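Local coordinates for protein histidine acid phosphatase (Bifidobacterium longum subsp. infantis, PDB 6RXD) that probably removes phosphate groups from inositol polyphosphates such as phytate, and from 2,3-bisphosphoglycerate, as a histidine acid phosphatase of the MINPP type, at residues S246-E251 against D331-G336. Residues are numbered along the deposited sequence; the frame is centred on the assembly and turned at random. Where two conformers were deposited one is given.
Sequences SQIFTE and DQYFQG. With ZN (zinc ion), chain C.
Two interhelical loops meet in the helical part of this histidine acid phosphatase where Gln-247 and Ile-248, between helices 235-245 and 251-258, touch Tyr-333, between helices 301-317 and 339-357. The Gln-247 side chain runs straight past CG, which stands opposite the carbonyl carbon (chi1 -64°), and this carries the amide across to the backbone of Tyr-333. There Gln-247 NE2 donates to Tyr-333 O at 2.8 Å, an almost straight bond (160°) lying near the amide plane; the same nitrogen also serves Leu-244 O. At the other end of the amide, Gln-247 OE1 accepts from a water at 2.8 Å. That water gives its second hydrogen to Gln-332 O and accepts from Gln-335 N, so the carboxamide is gripped at both ends and its rotation fixed. Cut back to an alanine here, the side chain would be likely to leave Tyr-333 O without this donor and the bridging water without one of its three partners. Beside this polar link, Ile-248 crosses the tyrosine at about a right angle. Ile-248 CD1 makes a CH-pi contact over one face of the Tyr-333 ring, 4.0 Å from the centroid and shifted toward the rim, while Ile-248 CG1 comes within 3.8 Å of Tyr-333 CE1. The ring's OH bonds to Asn-84 of helix 75-95. At the far end of 246-251, away from this contact, Glu-251 OE2 binds zinc at 2.2 Å together with His-242. A glutamine amide bonded to a backbone carbonyl, a water bridge and an aliphatic-aromatic contact thus tie together two interhelical loops in the helical part of the histidine phosphatase fold.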
loop_
_atom_site.group_PDB
_atom_site.type_symbol
_atom_site.label_atom_id
_atom_site.label_comp_id
_atom_site.label_asym_id
_atom_site.label_seq_id
_atom_site.Cartn_x
_atom_site.Cartn_y
_atom_site.Cartn_z
ATOM N N SER A 246 -7.526 -28.921 6.221
ATOM C CA SER A 246 -7.433 -30.331 6.603
ATOM C C SER A 246 -6.177 -30.640 7.420
ATOM O O SER A 246 -6.063 -31.720 7.983
ATOM C CB SER A 246 -7.522 -31.250 5.383
ATOM O OG SER A 246 -6.398 -31.079 4.546
ATOM N N GLN A 247 -5.250 -29.680 7.493
ATOM C CA GLN A 247 -4.072 -29.792 8.356
ATOM C C GLN A 247 -4.469 -29.695 9.808
ATOM O O GLN A 247 -3.732 -30.122 10.699
ATOM C CB GLN A 247 -3.130 -28.612 8.125
ATOM C CG GLN A 247 -2.534 -28.506 6.768
ATOM C CD GLN A 247 -1.614 -27.315 6.683
ATOM O OE1 GLN A 247 -0.418 -27.421 6.965
ATOM N NE2 GLN A 247 -2.169 -26.167 6.325
ATOM N N ILE A 248 -5.617 -29.073 10.047
ATOM C CA ILE A 248 -6.027 -28.715 11.395
ATOM C C ILE A 248 -7.280 -29.473 11.811
ATOM O O ILE A 248 -7.365 -29.999 12.923
ATOM C CB ILE A 248 -6.305 -27.197 11.465
ATOM C CG1 ILE A 248 -5.025 -26.416 11.163
ATOM C CG2 ILE A 248 -6.870 -26.805 12.827
ATOM C CD1 ILE A 248 -5.288 -25.054 10.496
ATOM N N PHE A 249 -8.257 -29.540 10.911
ATOM C CA PHE A 249 -9.575 -30.051 11.264
ATOM C C PHE A 249 -9.844 -31.385 10.594
ATOM O O PHE A 249 -9.329 -31.656 9.504
ATOM C CB PHE A 249 -10.667 -29.066 10.830
ATOM C CG PHE A 249 -10.552 -27.707 11.470
ATOM C CD1 PHE A 249 -11.026 -27.490 12.760
ATOM C CD2 PHE A 249 -9.969 -26.648 10.779
ATOM C CE1 PHE A 249 -10.914 -26.234 13.352
ATOM C CE2 PHE A 249 -9.854 -25.384 11.360
ATOM C CZ PHE A 249 -10.332 -25.176 12.646
ATOM N N THR A 250 -10.673 -32.211 11.233
ATOM C CA THR A 250 -11.008 -33.520 10.665
ATOM C C THR A 250 -11.908 -33.411 9.447
ATOM O O THR A 250 -12.610 -32.421 9.266
ATOM C CB THR A 250 -11.728 -34.431 11.681
ATOM O OG1 THR A 250 -13.020 -33.883 11.994
ATOM C CG2 THR A 250 -10.906 -34.581 12.948
ATOM N N GLU A 251 -11.895 -34.453 8.623
ATOM C CA GLU A 251 -12.769 -34.518 7.456
ATOM C C GLU A 251 -14.221 -34.400 7.855
ATOM O O GLU A 251 -15.007 -33.697 7.217
ATOM C CB GLU A 251 -12.562 -35.848 6.735
ATOM C CG GLU A 251 -11.207 -36.002 6.094
ATOM C CD GLU A 251 -10.962 -35.001 4.989
ATOM O OE1 GLU A 251 -11.929 -34.450 4.407
ATOM O OE2 GLU A 251 -9.775 -34.777 4.707
ATOM N N ASP A 331 2.796 -19.208 9.793
ATOM C CA ASP A 331 3.552 -19.689 8.645
ATOM C C ASP A 331 3.653 -21.214 8.604
ATOM O O ASP A 331 3.834 -21.785 7.531
ATOM C CB ASP A 331 4.936 -19.031 8.557
ATOM C CG ASP A 331 5.751 -19.210 9.808
ATOM O OD1 ASP A 331 5.157 -19.283 10.905
ATOM O OD2 ASP A 331 6.995 -19.267 9.692
ATOM N N GLN A 332 3.494 -21.874 9.754
ATOM C CA GLN A 332 3.574 -23.329 9.790
ATOM C C GLN A 332 2.467 -24.013 8.992
ATOM O O GLN A 332 2.602 -25.187 8.642
ATOM C CB GLN A 332 3.496 -23.841 11.219
ATOM C CG GLN A 332 2.082 -23.801 11.752
ATOM C CD GLN A 332 2.001 -24.248 13.177
ATOM O OE1 GLN A 332 1.894 -25.442 13.452
ATOM N NE2 GLN A 332 2.053 -23.293 14.101
ATOM N N TYR A 333 1.383 -23.292 8.702
ATOM C CA TYR A 333 0.276 -23.869 7.943
ATOM C C TYR A 333 0.450 -23.652 6.453
ATOM O O TYR A 333 -0.375 -24.105 5.657
ATOM C CB TYR A 333 -1.066 -23.252 8.366
ATOM C CG TYR A 333 -1.359 -23.378 9.846
ATOM C CD1 TYR A 333 -1.451 -24.628 10.453
ATOM C CD2 TYR A 333 -1.575 -22.247 10.628
ATOM C CE1 TYR A 333 -1.722 -24.747 11.806
ATOM C CE2 TYR A 333 -1.858 -22.356 11.984
ATOM C CZ TYR A 333 -1.920 -23.606 12.563
ATOM O OH TYR A 333 -2.196 -23.735 13.911
ATOM N N PHE A 334 1.525 -22.968 6.073
ATOM C CA PHE A 334 1.720 -22.624 4.663
ATOM C C PHE A 334 3.086 -23.066 4.135
ATOM O O PHE A 334 3.707 -22.364 3.336
ATOM C CB PHE A 334 1.520 -21.121 4.465
ATOM C CG PHE A 334 0.100 -20.668 4.704
ATOM C CD1 PHE A 334 -0.823 -20.681 3.669
ATOM C CD2 PHE A 334 -0.319 -20.257 5.968
ATOM C CE1 PHE A 334 -2.136 -20.264 3.876
ATOM C CE2 PHE A 334 -1.640 -19.853 6.189
ATOM C CZ PHE A 334 -2.543 -19.854 5.134
ATOM N N GLN A 335 3.521 -24.241 4.577
ATOM C CA GLN A 335 4.832 -24.800 4.224
ATOM C C GLN A 335 4.687 -25.867 3.145
ATOM O O GLN A 335 3.638 -26.496 3.029
ATOM C CB GLN A 335 5.486 -25.425 5.455
ATOM C CG GLN A 335 5.767 -24.444 6.585
ATOM C CD GLN A 335 6.758 -23.377 6.185
ATOM O OE1 GLN A 335 7.905 -23.677 5.846
ATOM N NE2 GLN A 335 6.322 -22.122 6.207
ATOM N N GLY A 336 5.741 -26.072 2.360
ATOM C CA GLY A 336 5.729 -27.108 1.342
ATOM C C GLY A 336 4.585 -26.957 0.365
ATOM O O GLY A 336 4.369 -25.878 -0.189
HETATM ZN ZN ZN C . -9.520 -33.756 2.770
HETATM O O HOH W 1 2.067 -26.410 6.298
#